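Local structure of allantoicase (Saccharomyces cerevisiae, 1O59) at residues Lys31-Asp36 against Val261-Arg266; Gly39-Gly44 against Ser229-Leu234; Ile97-Val102 against Glu133-Asn138; Gly245-Arg250 against Arg282-Gln287. The protein hydrolyses allantoate to (S)-ureidoglycolate and urea, a step of allantoin degradation that lets yeast use purines as secondary nitrogen sources. All coordinates share one frame; numbering follows the deposited sequence.

From the N terminus, residues 31-36 open contact 1, which closes 225 residues later on strand 258-263. Inside that long loop, contact 2 joins residues 39-44 to 229-234. Nested within both is contact 3, a short closure between strand 94-99 and the loop at 133-138. These outer two contacts tie the N-terminal half of the chain to the second allantoicase repeat, whereas contact 3 stays in the first repeat. Contact 4, residues 245-250 with 282-287, lies in the second repeat; it follows contact 2 in series but crosses contact 1. Contact 2 touches each of the others, and contacts 3 and 4 lie on opposite sides of the chain's centre.

Contact 1 (Lys31-Asp36 against Val261-Arg266); sequences KNKAVD and VIQLGR
Lys33 and Gln263 span the seam between two beta-sandwiches, one built around each allantoicase repeat, and illustrate how a single side-chain bond can link two like domains. Lys33 is the first residue to depart from helical geometry after helix 21-31, and its backbone there has positive phi. Its chain bends at chi2 (-57°) and then runs straight to NZ, which donates a hydrogen bond of 2.8 Å to Gln263 OE1. The donor approaches with a C=O...N angle of 128° and lies 18° from the carbonyl plane. Meanwhile the two side chains cross at about a right angle, which brings the aliphatic part of the lysine close to the amide: Lys33 CE is 3.7 Å and CD 3.8 Å from Gln263 NE2. Each end of the bond has a further, weak partner, Ser30 O for Lys33 NZ and His336 NE2 for Gln263 OE1. Both side chains also touch Val218 of strand 218-222. That strand neighbours 258-263 in the five-stranded sheet of the second sandwich, while Lys33 also packs on Arg195 of strand 186-196, the partner of strand 35-36.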
loop_
_atom_site.group_PDB
_atom_site.type_symbol
_atom_site.label_atom_id
_atom_site.label_comp_id
_atom_site.label_asym_id
_atom_site.label_seq_id
_atom_site.Cartn_x
_atom_site.Cartn_y
_atom_site.Cartn_z
ATOM N N LYS A 31 -14.180 2.121 0.694
ATOM C CA LYS A 31 -14.897 2.634 1.866
ATOM C C LYS A 31 -13.950 3.289 2.858
ATOM O O LYS A 31 -14.205 4.388 3.334
ATOM C CB LYS A 31 -15.699 1.542 2.554
ATOM C CG LYS A 31 -16.887 1.071 1.742
ATOM C CD LYS A 31 -17.873 0.267 2.593
ATOM C CE LYS A 31 -18.550 -0.823 1.770
ATOM N NZ LYS A 31 -19.827 -1.273 2.387
ATOM N N ASN A 32 -12.850 2.626 3.171
ATOM C CA ASN A 32 -12.015 3.104 4.253
ATOM C C ASN A 32 -10.782 3.854 3.768
ATOM O O ASN A 32 -10.015 4.331 4.585
ATOM C CB ASN A 32 -11.632 1.943 5.197
ATOM C CG ASN A 32 -12.813 1.422 6.009
ATOM O OD1 ASN A 32 -13.139 1.943 7.084
ATOM N ND2 ASN A 32 -13.451 0.385 5.500
ATOM N N LYS A 33 -10.605 3.958 2.452
ATOM C CA LYS A 33 -9.527 4.749 1.853
ATOM C C LYS A 33 -8.157 4.319 2.378
ATOM O O LYS A 33 -7.278 5.157 2.619
ATOM C CB LYS A 33 -9.749 6.254 2.109
ATOM C CG LYS A 33 -11.205 6.754 1.911
ATOM C CD LYS A 33 -11.789 6.476 0.500
ATOM C CE LYS A 33 -13.256 6.976 0.383
ATOM N NZ LYS A 33 -13.727 7.054 -1.028
ATOM N N ALA A 34 -7.971 3.019 2.545
ATOM C CA ALA A 34 -6.799 2.515 3.224
ATOM C C ALA A 34 -5.754 1.947 2.283
ATOM O O ALA A 34 -6.054 1.546 1.149
ATOM C CB ALA A 34 -7.200 1.467 4.199
ATOM N N VAL A 35 -4.527 1.884 2.806
ATOM C CA VAL A 35 -3.348 1.366 2.113
ATOM C C VAL A 35 -2.527 0.515 3.086
ATOM O O VAL A 35 -2.733 0.590 4.297
ATOM C CB VAL A 35 -2.465 2.516 1.587
ATOM C CG1 VAL A 35 -3.233 3.383 0.573
ATOM C CG2 VAL A 35 -1.936 3.380 2.759
ATOM N N ASP A 36 -1.601 -0.278 2.551
ATOM C CA ASP A 36 -0.654 -1.059 3.371
ATOM C C ASP A 36 0.443 -0.150 3.939
ATOM O O ASP A 36 1.476 0.146 3.285
ATOM C CB ASP A 36 -0.065 -2.207 2.561
ATOM C CG ASP A 36 0.986 -2.994 3.316
ATOM O OD1 ASP A 36 0.959 -2.964 4.577
ATOM O OD2 ASP A 36 1.869 -3.675 2.712
ATOM N N VAL A 261 -8.184 6.032 -11.373
ATOM C CA VAL A 261 -8.788 7.078 -10.547
ATOM C C VAL A 261 -8.116 7.166 -9.179
ATOM O O VAL A 261 -7.962 6.172 -8.462
ATOM C CB VAL A 261 -10.282 6.877 -10.325
ATOM C CG1 VAL A 261 -10.827 7.964 -9.413
ATOM C CG2 VAL A 261 -11.037 6.899 -11.648
ATOM N N ILE A 262 -7.752 8.399 -8.813
ATOM C CA ILE A 262 -7.085 8.639 -7.551
ATOM C C ILE A 262 -7.870 9.606 -6.685
ATOM O O ILE A 262 -8.212 10.685 -7.132
ATOM C CB ILE A 262 -5.662 9.105 -7.837
ATOM C CG1 ILE A 262 -4.851 7.896 -8.339
ATOM C CG2 ILE A 262 -4.994 9.688 -6.584
ATOM C CD1 ILE A 262 -4.092 8.231 -9.555
ATOM N N GLN A 263 -8.203 9.184 -5.461
ATOM C CA GLN A 263 -8.716 10.110 -4.481
ATOM C C GLN A 263 -7.541 10.845 -3.861
ATOM O O GLN A 263 -6.622 10.223 -3.331
ATOM C CB GLN A 263 -9.499 9.398 -3.389
ATOM C CG GLN A 263 -10.175 10.362 -2.429
ATOM C CD GLN A 263 -11.330 9.756 -1.676
ATOM O OE1 GLN A 263 -12.083 8.987 -2.213
ATOM N NE2 GLN A 263 -11.477 10.129 -0.445
ATOM N N LEU A 264 -7.589 12.168 -3.952
ATOM C CA LEU A 264 -6.597 13.048 -3.373
ATOM C C LEU A 264 -6.714 13.043 -1.861
ATOM O O LEU A 264 -7.768 12.716 -1.304
ATOM C CB LEU A 264 -6.797 14.476 -3.885
ATOM C CG LEU A 264 -6.738 14.715 -5.408
ATOM C CD1 LEU A 264 -6.932 16.222 -5.746
ATOM C CD2 LEU A 264 -5.432 14.185 -6.002
ATOM N N GLY A 265 -5.622 13.416 -1.194
ATOM C CA GLY A 265 -5.562 13.402 0.260
ATOM C C GLY A 265 -6.492 14.405 0.894
ATOM O O GLY A 265 -6.827 14.283 2.067
ATOM N N ARG A 266 -6.918 15.370 0.086
ATOM C CA ARG A 266 -7.727 16.518 0.473
ATOM C C ARG A 266 -8.473 16.968 -0.790
ATOM O O ARG A 266 -7.983 16.799 -1.894
ATOM C CB ARG A 266 -6.779 17.655 0.839
ATOM C CG ARG A 266 -7.034 18.340 2.087
ATOM C CD ARG A 266 -6.888 19.860 2.024
ATOM N NE ARG A 266 -5.621 20.490 1.582
ATOM C CZ ARG A 266 -4.476 20.563 2.284
ATOM N NH1 ARG A 266 -4.307 19.917 3.437
ATOM N NH2 ARG A 266 -3.466 21.263 1.783
#

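Contact 2 (Gly39-Gly44 against Ser229-Leu234)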
loop_
_atom_site.group_PDB
_atom_site.type_symbol
_atom_site.label_atom_id
_atom_site.label_comp_id
_atom_site.label_asym_id
_atom_site.label_seq_id
_atom_site.Cartn_x
_atom_site.Cartn_y
_atom_site.Cartn_z
ATOM N N GLY A 39 4.057 -1.709 4.329
ATOM C CA GLY A 39 4.787 -2.152 3.140
ATOM C C GLY A 39 6.101 -1.402 3.003
ATOM O O GLY A 39 6.134 -0.192 3.207
ATOM N N SER A 40 7.168 -2.129 2.655
ATOM C CA SER A 40 8.482 -1.541 2.398
ATOM C C SER A 40 8.497 -0.523 1.260
ATOM O O SER A 40 9.351 0.368 1.222
ATOM C CB SER A 40 9.478 -2.633 2.072
ATOM O OG SER A 40 9.128 -3.269 0.872
ATOM N N LYS A 41 7.560 -0.674 0.335
ATOM C CA LYS A 41 7.469 0.194 -0.840
ATOM C C LYS A 41 6.970 1.600 -0.544
ATOM O O LYS A 41 7.107 2.461 -1.416
ATOM C CB LYS A 41 6.602 -0.425 -1.934
ATOM C CG LYS A 41 5.100 -0.431 -1.668
ATOM C CD LYS A 41 4.417 -1.136 -2.844
ATOM C CE LYS A 41 2.927 -1.023 -2.838
ATOM N NZ LYS A 41 2.399 -1.782 -4.023
ATOM N N LEU A 42 6.386 1.836 0.639
ATOM C CA LEU A 42 6.182 3.209 1.084
ATOM C C LEU A 42 7.006 3.528 2.325
ATOM O O LEU A 42 6.809 4.539 2.976
ATOM C CB LEU A 42 4.694 3.580 1.253
ATOM C CG LEU A 42 3.748 2.745 2.107
ATOM C CD1 LEU A 42 4.126 2.810 3.603
ATOM C CD2 LEU A 42 2.290 3.171 1.883
ATOM N N GLY A 43 7.967 2.679 2.614
ATOM C CA GLY A 43 8.973 2.984 3.609
ATOM C C GLY A 43 8.786 2.290 4.942
ATOM O O GLY A 43 9.420 2.678 5.926
ATOM N N GLY A 44 7.925 1.276 4.978
ATOM C CA GLY A 44 7.800 0.425 6.152
ATOM C C GLY A 44 9.128 -0.227 6.516
ATOM O O GLY A 44 9.890 -0.619 5.624
ATOM N N SER A 229 0.912 -2.032 -9.984
ATOM C CA SER A 229 -0.430 -1.736 -9.530
ATOM C C SER A 229 -0.598 -0.257 -9.437
ATOM O O SER A 229 0.391 0.501 -9.349
ATOM C CB SER A 229 -0.692 -2.357 -8.163
ATOM O OG SER A 229 0.338 -2.039 -7.241
ATOM N N VAL A 230 -1.857 0.168 -9.462
ATOM C CA VAL A 230 -2.155 1.594 -9.487
ATOM C C VAL A 230 -1.677 2.296 -8.214
ATOM O O VAL A 230 -1.349 3.475 -8.244
ATOM C CB VAL A 230 -3.675 1.906 -9.750
ATOM C CG1 VAL A 230 -3.995 1.771 -11.224
ATOM C CG2 VAL A 230 -4.623 1.033 -8.873
ATOM N N ASP A 231 -1.650 1.584 -7.098
ATOM C CA ASP A 231 -1.177 2.191 -5.858
ATOM C C ASP A 231 0.290 2.581 -5.908
ATOM O O ASP A 231 0.725 3.434 -5.143
ATOM C CB ASP A 231 -1.486 1.320 -4.635
ATOM C CG ASP A 231 -0.853 -0.013 -4.700
ATOM O OD1 ASP A 231 -1.199 -0.760 -5.650
ATOM O OD2 ASP A 231 -0.029 -0.412 -3.829
ATOM N N ASN A 232 1.032 2.015 -6.850
ATOM C CA ASN A 232 2.408 2.385 -7.021
ATOM C C ASN A 232 2.558 3.805 -7.544
ATOM O O ASN A 232 3.641 4.372 -7.458
ATOM C CB ASN A 232 3.130 1.413 -7.965
ATOM C CG ASN A 232 3.352 0.036 -7.342
ATOM O OD1 ASN A 232 3.263 -0.111 -6.109
ATOM N ND2 ASN A 232 3.645 -0.982 -8.185
ATOM N N LEU A 233 1.494 4.375 -8.099
ATOM C CA LEU A 233 1.554 5.734 -8.674
ATOM C C LEU A 233 1.838 6.844 -7.657
ATOM O O LEU A 233 2.249 7.930 -8.026
ATOM C CB LEU A 233 0.233 6.070 -9.344
ATOM C CG LEU A 233 -0.054 5.324 -10.657
ATOM C CD1 LEU A 233 -1.498 5.592 -11.053
ATOM C CD2 LEU A 233 0.925 5.727 -11.791
ATOM N N LEU A 234 1.565 6.550 -6.381
ATOM C CA LEU A 234 1.516 7.534 -5.340
ATOM C C LEU A 234 2.677 7.352 -4.365
ATOM O O LEU A 234 2.720 7.977 -3.299
ATOM C CB LEU A 234 0.167 7.390 -4.619
ATOM C CG LEU A 234 -1.060 7.135 -5.502
ATOM C CD1 LEU A 234 -2.300 6.898 -4.688
ATOM C CD2 LEU A 234 -1.336 8.295 -6.475
#
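Lys41 brings its ammonium group to two neighbouring residues of a 3-10 turn, Asp231 and Asn232. The charged interaction is a salt bridge, 2.8 Å from Lys41 NZ to Asp231 OD2, with the nitrogen on the syn side of that oxygen but 31° out of the carboxylate plane. A hydrogen bond to an uncharged acceptor accompanies it: Lys41 NZ also donates to Asn232 OD1 at 2.8 Å, at a C=O...N angle of 146°. Two anchors from successive residues thus fix the tip of a long, extended chain, which crosses both acceptor side chains at about a right angle. Lys41 CE follows close behind, 3.2 Å from Asp231 OD2.

The contact joins the loop between strands 35-36 and 45-49 to residues 229-234 of the second allantoicase repeat, near the centre of the molecule, and so fastens the two beta-sandwich halves to each other.

Second-shell hydrogen bonds position the acceptors. Ser229 OG donates to Asp231 OD1 at 2.6 Å, from 38° above the carboxylate plane, so that both oxygens of Asp231 are engaged. Asn232 ND2 in turn bonds to Gly245 O, which orients the amide with OD1 toward the lysine. Backbone bonds shape both supports: Asn232 N to Ser229 O at 3.0 Å starts the 3-10 turn, and on the lysine side Gly39 O accepts from Leu42 N and Gly44 N, which reach it from opposite faces of its plane. Apolar packing is supplied by Leu42, whose CD1 rests 3.6 Å from Gly101 CA.

Contact 3 (Ile97-Val102 against Glu133-Asn138); sequences IIKMGV and EGEEGN
Glu135 and Lys99 form a surface salt bridge on the five-stranded antiparallel sheet of the first beta-sandwich, a small example of a long hairpin loop folding back over its own sheet. Strand 94-99 ends at Lys99, whereas Glu135 sits at the centre of an inverse gamma turn in the connection between strands 124-130 and 147-154. Across the sheet, strand 176-182 separates 94-99 from 124-130, so the loop must reach past an intervening strand.

The glutamate can be followed outward. Its CB is 4.1 Å from Lys99 NZ, and CG, anti to the backbone N, lies scarcely nearer at 4.0 Å. At the next bond the chain turns sharply (chi2 56°), wrapping the carboxylate back around the ammonium group rather than past it. Glu135 CD consequently comes to 3.6 Å from Lys99 NZ, and Glu135 OE1 to 3.2 Å, where the pair makes a weak hydrogen bond within the salt bridge. All four atoms therefore gather round one nitrogen.

Lys99 meets this hook with a fully extended chain. On the way its side chain touches Val47 of strand 45-49 and His176 of strand 176-182, neighbours on either side in the sheet, and Asn138, further along the loop, also rests on Val47. The loop residue Glu135 is exposed and touches a crystal neighbour, so its exact pose may partly reflect packing in the crystal. The engagement is one-sided: Lys99 CE is 3.9 Å from Glu135 OE1, but the second carboxylate oxygen, Glu135 OE2, remains 4.4 Å from Lys99 NZ.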
loop_
_atom_site.group_PDB
_atom_site.type_symbol
_atom_site.label_atom_id
_atom_site.label_comp_id
_atom_site.label_asym_id
_atom_site.label_seq_id
_atom_site.Cartn_x
_atom_site.Cartn_y
_atom_site.Cartn_z
ATOM N N ILE A 97 8.393 -5.999 15.344
ATOM C CA ILE A 97 7.969 -4.637 15.410
ATOM C C ILE A 97 8.269 -3.927 14.078
ATOM O O ILE A 97 9.368 -4.045 13.514
ATOM C CB ILE A 97 8.648 -3.927 16.592
ATOM C CG1 ILE A 97 8.152 -4.503 17.922
ATOM C CG2 ILE A 97 8.322 -2.451 16.562
ATOM C CD1 ILE A 97 9.048 -4.194 19.109
ATOM N N ILE A 98 7.284 -3.172 13.587
ATOM C CA ILE A 98 7.395 -2.511 12.279
ATOM C C ILE A 98 6.925 -1.077 12.351
ATOM O O ILE A 98 5.803 -0.798 12.803
ATOM C CB ILE A 98 6.577 -3.238 11.202
ATOM C CG1 ILE A 98 6.945 -4.724 11.124
ATOM C CG2 ILE A 98 6.863 -2.633 9.837
ATOM C CD1 ILE A 98 5.850 -5.586 10.554
ATOM N N LYS A 99 7.792 -0.178 11.898
ATOM C CA LYS A 99 7.466 1.202 11.799
ATOM C C LYS A 99 6.796 1.427 10.452
ATOM O O LYS A 99 7.269 0.932 9.427
ATOM C CB LYS A 99 8.718 2.038 11.919
ATOM C CG LYS A 99 8.413 3.492 12.076
ATOM C CD LYS A 99 9.610 4.313 12.457
ATOM C CE LYS A 99 9.180 5.813 12.485
ATOM N NZ LYS A 99 10.342 6.772 12.528
HETATM N N MSE A 100 5.682 2.154 10.446
HETATM C CA MSE A 100 5.013 2.477 9.184
HETATM C C MSE A 100 5.874 3.412 8.345
HETATM O O MSE A 100 6.716 4.155 8.858
HETATM C CB MSE A 100 3.680 3.209 9.414
HETATM C CG MSE A 100 2.670 2.453 10.221
HETATM SE SE MSE A 100 1.143 3.567 10.636
HETATM C CE MSE A 100 0.405 2.434 11.766
ATOM N N GLY A 101 5.598 3.408 7.043
ATOM C CA GLY A 101 6.274 4.317 6.138
ATOM C C GLY A 101 5.566 5.644 6.092
ATOM O O GLY A 101 6.142 6.634 5.739
ATOM N N VAL A 102 4.285 5.653 6.434
ATOM C CA VAL A 102 3.542 6.903 6.641
ATOM C C VAL A 102 3.712 7.369 8.089
ATOM O O VAL A 102 4.126 6.610 8.951
ATOM C CB VAL A 102 2.059 6.718 6.329
ATOM C CG1 VAL A 102 1.913 6.318 4.881
ATOM C CG2 VAL A 102 1.415 5.672 7.262
ATOM N N GLU A 133 5.915 9.611 18.936
ATOM C CA GLU A 133 6.169 10.935 18.376
ATOM C C GLU A 133 7.635 11.092 17.955
ATOM O O GLU A 133 7.936 11.043 16.764
ATOM C CB GLU A 133 5.772 11.991 19.402
ATOM C CG GLU A 133 4.268 12.081 19.659
ATOM C CD GLU A 133 3.712 13.462 19.329
ATOM O OE1 GLU A 133 3.448 13.752 18.134
ATOM O OE2 GLU A 133 3.552 14.264 20.283
ATOM N N GLY A 134 8.551 11.252 18.913
ATOM C CA GLY A 134 9.972 11.453 18.582
ATOM C C GLY A 134 10.586 10.166 18.065
ATOM O O GLY A 134 10.449 9.119 18.731
ATOM N N GLU A 135 11.245 10.197 16.895
ATOM C CA GLU A 135 12.164 9.087 16.550
ATOM C C GLU A 135 13.341 9.180 17.576
ATOM O O GLU A 135 14.474 9.633 17.291
ATOM C CB GLU A 135 12.575 9.062 15.050
ATOM C CG GLU A 135 13.542 7.928 14.607
ATOM C CD GLU A 135 13.095 6.461 14.904
ATOM O OE1 GLU A 135 11.911 6.187 15.244
ATOM O OE2 GLU A 135 13.952 5.538 14.776
ATOM N N GLU A 136 12.978 8.753 18.788
ATOM C CA GLU A 136 13.728 8.912 20.024
ATOM C C GLU A 136 14.597 7.681 20.297
ATOM O O GLU A 136 15.519 7.714 21.099
ATOM C CB GLU A 136 12.708 9.046 21.167
ATOM C CG GLU A 136 12.040 7.701 21.539
ATOM C CD GLU A 136 10.548 7.776 21.852
ATOM O OE1 GLU A 136 9.943 8.903 21.793
ATOM O OE2 GLU A 136 9.994 6.669 22.147
ATOM N N GLY A 137 14.253 6.586 19.638
ATOM C CA GLY A 137 15.027 5.366 19.710
ATOM C C GLY A 137 14.280 4.211 19.083
ATOM O O GLY A 137 13.148 4.353 18.644
ATOM N N ASN A 138 14.906 3.055 19.054
ATOM C CA ASN A 138 14.212 1.884 18.561
ATOM C C ASN A 138 13.237 1.299 19.595
ATOM O O ASN A 138 13.638 0.837 20.663
ATOM C CB ASN A 138 15.209 0.857 18.011
ATOM C CG ASN A 138 16.001 1.426 16.823
ATOM O OD1 ASN A 138 15.647 1.189 15.662
ATOM N ND2 ASN A 138 17.021 2.258 17.120
#

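Contact 4 (Gly245-Arg250 against Arg282-Gln287)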
loop_
_atom_site.group_PDB
_atom_site.type_symbol
_atom_site.label_atom_id
_atom_site.label_comp_id
_atom_site.label_asym_id
_atom_site.label_seq_id
_atom_site.Cartn_x
_atom_site.Cartn_y
_atom_site.Cartn_z
ATOM N N GLY A 245 5.908 0.435 -10.718
ATOM C CA GLY A 245 4.951 1.397 -11.211
ATOM C C GLY A 245 3.639 0.712 -11.528
ATOM O O GLY A 245 3.298 -0.304 -10.932
ATOM N N TRP A 246 2.909 1.308 -12.466
ATOM C CA TRP A 246 1.636 0.823 -12.940
ATOM C C TRP A 246 1.789 0.590 -14.422
ATOM O O TRP A 246 2.224 1.459 -15.155
ATOM C CB TRP A 246 0.559 1.861 -12.685
ATOM C CG TRP A 246 -0.764 1.515 -13.307
ATOM C CD1 TRP A 246 -1.453 0.335 -13.208
ATOM C CD2 TRP A 246 -1.540 2.354 -14.151
ATOM N NE1 TRP A 246 -2.621 0.403 -13.928
ATOM C CE2 TRP A 246 -2.691 1.625 -14.531
ATOM C CE3 TRP A 246 -1.372 3.649 -14.644
ATOM C CZ2 TRP A 246 -3.669 2.156 -15.336
ATOM C CZ3 TRP A 246 -2.349 4.180 -15.440
ATOM C CH2 TRP A 246 -3.487 3.444 -15.774
ATOM N N GLU A 247 1.479 -0.617 -14.850
ATOM C CA GLU A 247 1.627 -0.977 -16.238
ATOM C C GLU A 247 0.471 -1.847 -16.676
ATOM O O GLU A 247 0.007 -2.734 -15.935
ATOM C CB GLU A 247 2.920 -1.732 -16.465
ATOM C CG GLU A 247 3.271 -1.851 -17.936
ATOM C CD GLU A 247 3.651 -3.262 -18.356
ATOM O OE1 GLU A 247 2.783 -4.192 -18.314
ATOM O OE2 GLU A 247 4.835 -3.428 -18.715
ATOM N N THR A 248 0.019 -1.582 -17.892
ATOM C CA THR A 248 -1.073 -2.317 -18.482
ATOM C C THR A 248 -0.592 -3.080 -19.696
ATOM O O THR A 248 0.479 -2.833 -20.203
ATOM C CB THR A 248 -2.206 -1.358 -18.840
ATOM O OG1 THR A 248 -1.745 -0.418 -19.822
ATOM C CG2 THR A 248 -2.593 -0.518 -17.618
ATOM N N LYS A 249 -1.419 -4.022 -20.119
ATOM C CA LYS A 249 -1.160 -4.882 -21.249
ATOM C C LYS A 249 -1.112 -4.113 -22.555
ATOM O O LYS A 249 -1.714 -3.036 -22.687
ATOM C CB LYS A 249 -2.276 -5.929 -21.362
ATOM C CG LYS A 249 -2.171 -7.052 -20.344
ATOM C CD LYS A 249 -3.568 -7.608 -19.871
ATOM C CE LYS A 249 -3.668 -7.703 -18.268
ATOM N NZ LYS A 249 -5.032 -8.168 -17.735
ATOM N N ARG A 250 -0.398 -4.694 -23.526
ATOM C CA ARG A 250 -0.480 -4.244 -24.907
ATOM C C ARG A 250 -1.913 -4.538 -25.424
ATOM O O ARG A 250 -2.327 -5.692 -25.503
ATOM C CB ARG A 250 0.592 -4.937 -25.739
ATOM C CG ARG A 250 1.061 -4.155 -26.938
ATOM C CD ARG A 250 2.025 -4.940 -27.802
ATOM N NE ARG A 250 3.337 -5.069 -27.168
ATOM C CZ ARG A 250 4.509 -4.736 -27.723
ATOM N NH1 ARG A 250 4.598 -4.256 -28.964
ATOM N NH2 ARG A 250 5.625 -4.908 -27.024
ATOM N N ARG A 282 10.505 2.284 -20.967
ATOM C CA ARG A 282 11.377 2.714 -22.058
ATOM C C ARG A 282 10.886 2.239 -23.414
ATOM O O ARG A 282 11.075 2.958 -24.407
ATOM C CB ARG A 282 12.814 2.249 -21.825
ATOM C CG ARG A 282 13.526 3.164 -20.909
ATOM C CD ARG A 282 14.742 2.581 -20.223
ATOM N NE ARG A 282 15.405 3.593 -19.385
ATOM C CZ ARG A 282 16.155 3.325 -18.306
ATOM N NH1 ARG A 282 16.336 2.073 -17.888
ATOM N NH2 ARG A 282 16.741 4.314 -17.623
ATOM N N GLY A 283 10.309 1.041 -23.460
ATOM C CA GLY A 283 9.734 0.535 -24.675
ATOM C C GLY A 283 8.233 0.388 -24.574
ATOM O O GLY A 283 7.647 -0.206 -25.458
ATOM N N ASN A 284 7.629 0.909 -23.500
ATOM C CA ASN A 284 6.209 0.665 -23.163
ATOM C C ASN A 284 5.523 1.816 -22.417
ATOM O O ASN A 284 4.548 1.619 -21.723
ATOM C CB ASN A 284 6.053 -0.632 -22.343
ATOM C CG ASN A 284 6.994 -0.708 -21.117
ATOM O OD1 ASN A 284 7.817 0.166 -20.888
ATOM N ND2 ASN A 284 6.865 -1.776 -20.344
ATOM N N PHE A 285 6.050 3.021 -22.572
ATOM C CA PHE A 285 5.487 4.235 -21.983
ATOM C C PHE A 285 4.280 4.559 -22.802
ATOM O O PHE A 285 4.194 4.118 -23.929
ATOM C CB PHE A 285 6.529 5.408 -22.017
ATOM C CG PHE A 285 7.114 5.680 -23.374
ATOM C CD1 PHE A 285 8.265 5.001 -23.810
ATOM C CD2 PHE A 285 6.554 6.634 -24.201
ATOM C CE1 PHE A 285 8.824 5.266 -25.052
ATOM C CE2 PHE A 285 7.110 6.916 -25.457
ATOM C CZ PHE A 285 8.229 6.230 -25.887
ATOM N N PRO A 286 3.315 5.289 -22.278
ATOM C CA PRO A 286 2.121 5.563 -23.100
ATOM C C PRO A 286 2.475 6.458 -24.263
ATOM O O PRO A 286 3.492 7.151 -24.226
ATOM C CB PRO A 286 1.168 6.251 -22.146
ATOM C CG PRO A 286 1.720 5.954 -20.796
ATOM C CD PRO A 286 3.204 5.873 -20.935
ATOM N N GLN A 287 1.669 6.412 -25.309
ATOM C CA GLN A 287 1.892 7.295 -26.423
ATOM C C GLN A 287 1.406 8.695 -26.077
ATOM O O GLN A 287 2.033 9.674 -26.471
ATOM C CB GLN A 287 1.181 6.759 -27.655
ATOM C CG GLN A 287 1.382 7.586 -28.856
ATOM C CD GLN A 287 0.753 6.983 -30.036
ATOM O OE1 GLN A 287 -0.173 6.182 -29.912
ATOM N NE2 GLN A 287 1.263 7.329 -31.200
#
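Asn284 meets Glu247 at the protein surface, and the loop around it is best understood in the order of the chain. Arg282 starts the segment by sending its guanidinium group away to a salt bridge with Asp321, while its backbone C lies in the plane of the Phe285 ring, at the edge. The chain thus curls enough to bring the backbone of Arg282 to the ring edge of Phe285. Gly283, exposed, leads on to Asn284.

Here the contact is made. The CG of Asn284 sits between the backbone N and the carbonyl carbon (chi1 51°), a rotation that directs the amide to the glutamate, and ND2 comes within 3.1 Å of Glu247 OE2. The carboxylate and amide planes are 76° apart, so the two groups meet nearly perpendicular rather than flat against each other. Glu247 CD is 4.1 Å from the same ND2. The other carboxylate oxygen, Glu247 OE1, is held by a hydrogen bond from His226 ND1, which steadies the acid's rotation. Asn284 also touches Met242.

This loop carries the chain from strand 270-277 in one sheet of the second beta-sandwich to strand 288-294 in the other, and Glu247 ends strand 246-247 of the first of these sheets. The arrangement is consistent with the galactose-binding-like fold to which the allantoicase repeat is assigned.

Beyond the asparagine, Phe285 turns its ring back toward Arg282. Pro286 follows, packing on Ile341, a residue that Trp246 and Thr248 also touch from the strand side; Thr248 CG2 itself lies 3.3 Å above the Trp246 ring. Through Pro286 O the loop accepts a hydrogen bond from Thr318 OG1, and Gln287 pairs with Thr318 through the backbone as strand 288-294 begins.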